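Local coordinates for protein phospholipase C-beta (PLC-beta) (Sepia officinalis, PDB 3QR0) that belongs to the phospholipase C family, beta class, combining PH, EF-hand-like, TIM-barrel X/Y and C2 domains and carrying a calcium ion, at residues T680-K690 against D702-L713. Numbering follows the deposited sequence.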
ATOM      1  N   THR A 680      17.081  -4.459  17.365  1.00 26.09           N
ATOM      2  CA  THR A 680      18.038  -3.418  17.764  1.00 26.72           C
ATOM      3  C   THR A 680      17.840  -2.083  17.024  1.00 26.40           C
ATOM      4  O   THR A 680      18.300  -1.042  17.492  1.00 26.98           O
ATOM      5  CB  THR A 680      19.501  -3.896  17.577  1.00 27.08           C
ATOM      6  OG1 THR A 680      20.389  -3.058  18.330  1.00 28.41           O
ATOM      7  CG2 THR A 680      19.906  -3.886  16.105  1.00 25.87           C
ATOM      8  N   ASP A 681      17.165  -2.117  15.875  1.00 25.84           N
ATOM      9  CA  ASP A 681      16.900  -0.917  15.074  1.00 25.62           C
ATOM     10  C   ASP A 681      15.458  -0.420  15.192  1.00 25.39           C
ATOM     11  O   ASP A 681      15.090   0.573  14.559  1.00 25.60           O
ATOM     12  CB  ASP A 681      17.187  -1.199  13.594  1.00 25.27           C
ATOM     13  CG  ASP A 681      18.652  -1.495  13.318  1.00 25.95           C
ATOM     14  OD1 ASP A 681      19.513  -1.010  14.074  1.00 26.88           O
ATOM     15  OD2 ASP A 681      18.942  -2.208  12.333  1.00 25.86           O
ATOM     16  N   THR A 682      14.638  -1.106  15.980  1.00 24.99           N
ATOM     17  CA  THR A 682      13.229  -0.759  16.077  1.00 24.40           C
ATOM     18  C   THR A 682      13.020   0.287  17.173  1.00 24.68           C
ATOM     19  O   THR A 682      13.394   0.071  18.318  1.00 25.38           O
ATOM     20  CB  THR A 682      12.377  -2.013  16.312  1.00 24.30           C
ATOM     21  OG1 THR A 682      12.487  -2.861  15.161  1.00 23.71           O
ATOM     22  CG2 THR A 682      10.918  -1.650  16.542  1.00 23.93           C
ATOM     23  N   VAL A 683      12.439   1.422  16.794  1.00 24.36           N
ATOM     24  CA  VAL A 683      12.225   2.552  17.692  1.00 24.77           C
ATOM     25  C   VAL A 683      10.772   3.001  17.606  1.00 24.69           C
ATOM     26  O   VAL A 683      10.321   3.493  16.560  1.00 24.19           O
ATOM     27  CB  VAL A 683      13.140   3.740  17.318  1.00 25.14           C
ATOM     28  CG1 VAL A 683      12.873   4.934  18.237  1.00 25.80           C
ATOM     29  CG2 VAL A 683      14.612   3.330  17.376  1.00 24.49           C
ATOM     30  N   ARG A 684      10.043   2.812  18.704  1.00 25.10           N
ATOM     31  CA  ARG A 684       8.657   3.247  18.809  1.00 25.09           C
ATOM     32  C   ARG A 684       8.445   4.159  20.013  1.00 25.78           C
ATOM     33  O   ARG A 684       9.095   3.996  21.043  1.00 25.55           O
ATOM     34  CB  ARG A 684       7.743   2.036  18.922  1.00 24.65           C
ATOM     35  CG  ARG A 684       7.755   1.160  17.680  1.00 24.44           C
ATOM     36  CD  ARG A 684       6.539   0.264  17.627  1.00 23.90           C
ATOM     37  NE  ARG A 684       5.311   1.027  17.433  1.00 24.26           N
ATOM     38  CZ  ARG A 684       4.080   0.537  17.563  1.00 25.25           C
ATOM     39  NH1 ARG A 684       3.881  -0.741  17.885  1.00 25.63           N
ATOM     40  NH2 ARG A 684       3.039   1.331  17.369  1.00 25.64           N
ATOM     41  N   LYS A 685       7.521   5.108  19.860  1.00 26.30           N
ATOM     42  CA  LYS A 685       7.107   6.022  20.930  1.00 27.45           C
ATOM     43  C   LYS A 685       8.278   6.793  21.546  1.00 28.23           C
ATOM     44  O   LYS A 685       8.331   6.975  22.762  1.00 29.23           O
ATOM     45  CB  LYS A 685       6.351   5.265  22.035  1.00 28.06           C
ATOM     46  CG  LYS A 685       5.169   4.443  21.561  1.00 28.30           C
ATOM     47  CD  LYS A 685       4.048   5.304  20.986  1.00 29.60           C
ATOM     48  CE  LYS A 685       2.819   4.449  20.667  1.00 30.13           C
ATOM     49  NZ  LYS A 685       1.844   5.138  19.771  1.00 30.61           N
ATOM     50  N   LYS A 686       9.207   7.241  20.705  1.00 28.07           N
ATOM     51  CA  LYS A 686      10.374   7.999  21.167  1.00 28.97           C
ATOM     52  C   LYS A 686      10.350   9.450  20.676  1.00 28.44           C
ATOM     53  O   LYS A 686      10.686  10.354  21.435  1.00 28.87           O
ATOM     54  CB  LYS A 686      11.666   7.319  20.705  1.00 29.11           C
ATOM     55  CG  LYS A 686      12.947   7.986  21.208  1.00 31.48           C
ATOM     56  CD  LYS A 686      14.194   7.264  20.694  1.00 33.40           C
ATOM     57  CE  LYS A 686      15.466   7.840  21.312  1.00 35.84           C
ATOM     58  NZ  LYS A 686      16.642   6.946  21.095  1.00 37.93           N
ATOM     59  N   PHE A 687       9.953   9.652  19.419  1.00 27.16           N
ATOM     60  CA  PHE A 687      10.056  10.946  18.753  1.00 27.03           C
ATOM     61  C   PHE A 687       8.696  11.555  18.415  1.00 26.69           C
ATOM     62  O   PHE A 687       7.927  10.990  17.639  1.00 26.10           O
ATOM     63  CB  PHE A 687      10.854  10.802  17.461  1.00 26.50           C
ATOM     64  CG  PHE A 687      12.288  10.417  17.664  1.00 26.92           C
ATOM     65  CD1 PHE A 687      12.817   9.303  17.032  1.00 26.94           C
ATOM     66  CD2 PHE A 687      13.121  11.180  18.476  1.00 29.15           C
ATOM     67  CE1 PHE A 687      14.154   8.955  17.204  1.00 28.06           C
ATOM     68  CE2 PHE A 687      14.452  10.831  18.655  1.00 29.56           C
ATOM     69  CZ  PHE A 687      14.966   9.719  18.021  1.00 28.83           C
ATOM     70  N   LYS A 688       8.423  12.724  18.982  1.00 27.12           N
ATOM     71  CA  LYS A 688       7.162  13.422  18.776  1.00 26.96           C
ATOM     72  C   LYS A 688       7.422  14.924  18.731  1.00 27.23           C
ATOM     73  O   LYS A 688       8.113  15.447  19.596  1.00 27.64           O
ATOM     74  CB  LYS A 688       6.209  13.086  19.925  1.00 27.45           C
ATOM     75  CG  LYS A 688       4.855  13.775  19.864  1.00 28.08           C
ATOM     76  CD  LYS A 688       3.974  13.319  21.018  1.00 30.05           C
ATOM     77  CE  LYS A 688       2.838  14.282  21.272  1.00 31.01           C
ATOM     78  NZ  LYS A 688       1.915  13.755  22.316  1.00 32.48           N
ATOM     79  N   THR A 689       6.863  15.613  17.737  1.00 26.58           N
ATOM     80  CA  THR A 689       7.025  17.062  17.626  1.00 27.07           C
ATOM     81  C   THR A 689       6.181  17.784  18.658  1.00 27.99           C
ATOM     82  O   THR A 689       5.307  17.192  19.283  1.00 27.67           O
ATOM     83  CB  THR A 689       6.584  17.604  16.244  1.00 26.66           C
ATOM     84  OG1 THR A 689       5.178  17.376  16.060  1.00 25.46           O
ATOM     85  CG2 THR A 689       7.373  16.942  15.120  1.00 25.60           C
ATOM     86  N   LYS A 690       6.443  19.075  18.807  1.00 28.98           N
ATOM     87  CA  LYS A 690       5.528  19.965  19.490  1.00 30.18           C
ATOM     88  C   LYS A 690       4.176  19.986  18.771  1.00 30.22           C
ATOM     89  O   LYS A 690       4.070  19.621  17.597  1.00 29.18           O
ATOM     90  CB  LYS A 690       6.104  21.388  19.559  1.00 31.13           C
ATOM     91  CG  LYS A 690       6.265  22.092  18.198  1.00 30.97           C
ATOM     92  CD  LYS A 690       6.802  23.520  18.358  1.00 32.29           C
ATOM     93  CE  LYS A 690       8.279  23.553  18.742  1.00 32.41           C
ATOM     94  NZ  LYS A 690       9.147  22.901  17.720  1.00 31.27           N
ATOM     95  N   ASP A 702       9.043  23.168  12.947  1.00 32.48           N
ATOM     96  CA  ASP A 702      10.445  23.530  13.121  1.00 33.06           C
ATOM     97  C   ASP A 702      11.051  22.756  14.292  1.00 33.20           C
ATOM     98  O   ASP A 702      11.584  23.341  15.242  1.00 34.04           O
ATOM     99  CB  ASP A 702      10.577  25.043  13.334  1.00 34.38           C
ATOM    100  CG  ASP A 702      12.018  25.517  13.311  1.00 35.34           C
ATOM    101  OD1 ASP A 702      12.852  24.896  12.620  1.00 36.91           O
ATOM    102  OD2 ASP A 702      12.313  26.514  13.985  1.00 38.95           O
ATOM    103  N   GLU A 703      10.944  21.436  14.224  1.00 32.52           N
ATOM    104  CA  GLU A 703      11.344  20.576  15.329  1.00 32.64           C
ATOM    105  C   GLU A 703      12.820  20.240  15.238  1.00 32.93           C
ATOM    106  O   GLU A 703      13.354  20.073  14.144  1.00 32.67           O
ATOM    107  CB  GLU A 703      10.526  19.285  15.323  1.00 31.88           C
ATOM    108  CG  GLU A 703      10.619  18.467  16.610  1.00 31.99           C
ATOM    109  CD  GLU A 703      10.018  19.172  17.817  1.00 33.75           C
ATOM    110  OE1 GLU A 703       9.034  19.927  17.654  1.00 33.19           O
ATOM    111  OE2 GLU A 703      10.531  18.963  18.938  1.00 35.66           O
ATOM    112  N   LYS A 704      13.473  20.150  16.393  1.00 33.76           N
ATOM    113  CA  LYS A 704      14.840  19.658  16.464  1.00 34.30           C
ATOM    114  C   LYS A 704      14.896  18.264  15.834  1.00 33.06           C
ATOM    115  O   LYS A 704      13.961  17.472  15.975  1.00 32.47           O
ATOM    116  CB  LYS A 704      15.313  19.613  17.923  1.00 35.40           C
ATOM    117  CG  LYS A 704      16.709  19.021  18.137  1.00 37.78           C
ATOM    118  CD  LYS A 704      17.795  19.852  17.457  1.00 41.03           C
ATOM    119  CE  LYS A 704      19.165  19.188  17.540  1.00 42.59           C
ATOM    120  NZ  LYS A 704      20.122  19.767  16.543  1.00 43.77           N
ATOM    121  N   VAL A 705      15.989  17.978  15.134  1.00 32.42           N
ATOM    122  CA  VAL A 705      16.121  16.729  14.388  1.00 31.49           C
ATOM    123  C   VAL A 705      15.990  15.481  15.272  1.00 31.10           C
ATOM    124  O   VAL A 705      16.452  15.461  16.418  1.00 31.60           O
ATOM    125  CB  VAL A 705      17.466  16.681  13.616  1.00 31.72           C
ATOM    126  CG1 VAL A 705      18.652  16.718  14.578  1.00 32.17           C
ATOM    127  CG2 VAL A 705      17.524  15.458  12.726  1.00 30.47           C
ATOM    128  N   PHE A 706      15.329  14.459  14.730  1.00 29.85           N
ATOM    129  CA  PHE A 706      15.250  13.145  15.351  1.00 29.54           C
ATOM    130  C   PHE A 706      16.372  12.281  14.770  1.00 29.43           C
ATOM    131  O   PHE A 706      16.435  12.081  13.562  1.00 28.46           O
ATOM    132  CB  PHE A 706      13.906  12.469  15.050  1.00 28.77           C
ATOM    133  CG  PHE A 706      12.689  13.239  15.511  1.00 28.47           C
ATOM    134  CD1 PHE A 706      11.547  13.285  14.711  1.00 27.98           C
ATOM    135  CD2 PHE A 706      12.659  13.881  16.741  1.00 29.56           C
ATOM    136  CE1 PHE A 706      10.407  13.970  15.132  1.00 27.81           C
ATOM    137  CE2 PHE A 706      11.524  14.567  17.163  1.00 29.79           C
ATOM    138  CZ  PHE A 706      10.401  14.613  16.357  1.00 29.18           C
ATOM    139  N   VAL A 707      17.242  11.761  15.631  1.00 29.99           N
ATOM    140  CA  VAL A 707      18.426  11.024  15.188  1.00 30.08           C
ATOM    141  C   VAL A 707      18.306   9.531  15.466  1.00 30.01           C
ATOM    142  O   VAL A 707      18.092   9.126  16.604  1.00 30.29           O
ATOM    143  CB  VAL A 707      19.692  11.551  15.899  1.00 31.00           C
ATOM    144  CG1 VAL A 707      20.928  10.778  15.443  1.00 30.84           C
ATOM    145  CG2 VAL A 707      19.867  13.050  15.646  1.00 31.22           C
ATOM    146  N   PHE A 708      18.446   8.720  14.422  1.00 29.75           N
ATOM    147  CA  PHE A 708      18.593   7.275  14.568  1.00 29.99           C
ATOM    148  C   PHE A 708      20.067   6.964  14.328  1.00 30.68           C
ATOM    149  O   PHE A 708      20.478   6.681  13.204  1.00 30.33           O
ATOM    150  CB  PHE A 708      17.709   6.526  13.567  1.00 29.16           C
ATOM    151  CG  PHE A 708      16.247   6.843  13.693  1.00 29.03           C
ATOM    152  CD1 PHE A 708      15.706   7.939  13.041  1.00 29.66           C
ATOM    153  CD2 PHE A 708      15.411   6.043  14.457  1.00 29.46           C
ATOM    154  CE1 PHE A 708      14.352   8.237  13.151  1.00 29.48           C
ATOM    155  CE2 PHE A 708      14.055   6.332  14.572  1.00 28.92           C
ATOM    156  CZ  PHE A 708      13.526   7.431  13.922  1.00 29.32           C
ATOM    157  N   LYS A 709      20.851   7.029  15.401  1.00 31.87           N
ATOM    158  CA  LYS A 709      22.310   7.094  15.311  1.00 32.90           C
ATOM    159  C   LYS A 709      22.923   5.922  14.549  1.00 32.29           C
ATOM    160  O   LYS A 709      23.696   6.127  13.612  1.00 32.57           O
ATOM    161  CB  LYS A 709      22.911   7.184  16.723  1.00 33.98           C
ATOM    162  CG  LYS A 709      24.417   7.395  16.777  1.00 36.39           C
ATOM    163  CD  LYS A 709      24.850   8.666  16.058  1.00 38.64           C
ATOM    164  CE  LYS A 709      26.271   9.049  16.428  1.00 40.67           C
ATOM    165  NZ  LYS A 709      26.747  10.211  15.628  1.00 42.52           N
ATOM    166  N   LYS A 710      22.580   4.703  14.949  1.00 31.76           N
ATOM    167  CA  LYS A 710      23.160   3.508  14.347  1.00 31.39           C
ATOM    168  C   LYS A 710      22.074   2.532  13.928  1.00 30.22           C
ATOM    169  O   LYS A 710      21.465   1.874  14.770  1.00 29.88           O
ATOM    170  CB  LYS A 710      24.112   2.818  15.323  1.00 32.32           C
ATOM    171  CG  LYS A 710      24.814   1.595  14.732  1.00 33.50           C
ATOM    172  CD  LYS A 710      25.811   0.983  15.710  1.00 36.07           C
ATOM    173  CE  LYS A 710      26.618  -0.129  15.047  1.00 37.33           C
ATOM    174  NZ  LYS A 710      27.510  -0.834  16.021  1.00 39.64           N
ATOM    175  N   VAL A 711      21.838   2.448  12.624  1.00 28.94           N
ATOM    176  CA  VAL A 711      20.946   1.439  12.071  1.00 27.80           C
ATOM    177  C   VAL A 711      21.803   0.268  11.598  1.00 27.80           C
ATOM    178  O   VAL A 711      22.471   0.355  10.565  1.00 27.32           O
ATOM    179  CB  VAL A 711      20.122   1.998  10.899  1.00 27.47           C
ATOM    180  CG1 VAL A 711      19.124   0.950  10.406  1.00 25.89           C
ATOM    181  CG2 VAL A 711      19.410   3.283  11.320  1.00 26.84           C
ATOM    182  N   VAL A 712      21.787  -0.820  12.369  1.00 27.73           N
ATOM    183  CA  VAL A 712      22.600  -1.999  12.074  1.00 27.99           C
ATOM    184  C   VAL A 712      22.308  -2.629  10.708  1.00 27.72           C
ATOM    185  O   VAL A 712      23.239  -2.969   9.979  1.00 28.39           O
ATOM    186  CB  VAL A 712      22.450  -3.074  13.174  1.00 28.26           C
ATOM    187  CG1 VAL A 712      22.978  -4.423  12.686  1.00 28.15           C
ATOM    188  CG2 VAL A 712      23.174  -2.633  14.443  1.00 28.80           C
ATOM    189  N   LEU A 713      21.029  -2.780  10.364  1.00 27.11           N
ATOM    190  CA  LEU A 713      20.634  -3.434   9.110  1.00 26.73           C
ATOM    191  C   LEU A 713      19.613  -2.593   8.340  1.00 25.85           C
ATOM    192  O   LEU A 713      18.409  -2.858   8.387  1.00 25.41           O
ATOM    193  CB  LEU A 713      20.084  -4.842   9.391  1.00 26.81           C
ATOM    194  CG  LEU A 713      20.568  -5.948   8.446  1.00 27.32           C
ATOM    195  CD1 LEU A 713      20.309  -5.598   6.993  1.00 26.61           C
ATOM    196  CD2 LEU A 713      22.044  -6.237   8.677  1.00 28.37           C
TER
HETATM  197  O   HOH W   1      16.972  -3.099  10.716  1.00 23.18           O
HETATM  198  O   HOH W   2      17.162   6.740  17.998  1.00 35.75           O
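F687 and F706 run antiparallel as side chains, each laying its CB over the other's ring: F687 CB lies 3.5 Å from the F706 ring centroid, F706 CB 3.7 Å from that of F687. The rings, tilted by 26°, are displaced along each other, so that each CB, not the other ring, sits over the ring centre. F687 also turns its edge to the face of F708, planes at 75°, while V683 CB meets the F708 rim in plane, 3.9 Å from F708 CE2. This aromatic cluster is the tight centre. At one end buried D681 grips two successive amides on the syn sides of its carboxylate, V712 N to OD1 at 2.8 Å and L713 N to OD2 at 2.9 Å; a water links OD2 to L713 O. The other end is looser and more exposed: K690, with CG between its backbone N and carbonyl carbon (chi1 65°) and its chain bent at the far end, curls back so that K690 N and NZ come to E703 OE1 from opposite faces of the carboxylate plane, at 3.0 Å each, the NZ contact being a salt bridge; NZ also bonds Y701 O. Beside the cluster a water joins exposed K686 NZ to V707 O. The contact closes one side of the C2 beta-sandwich: strands 686-688 and 706-711 edge different sheets, F706 and F708 reaching between strands 650-660 and 669-676.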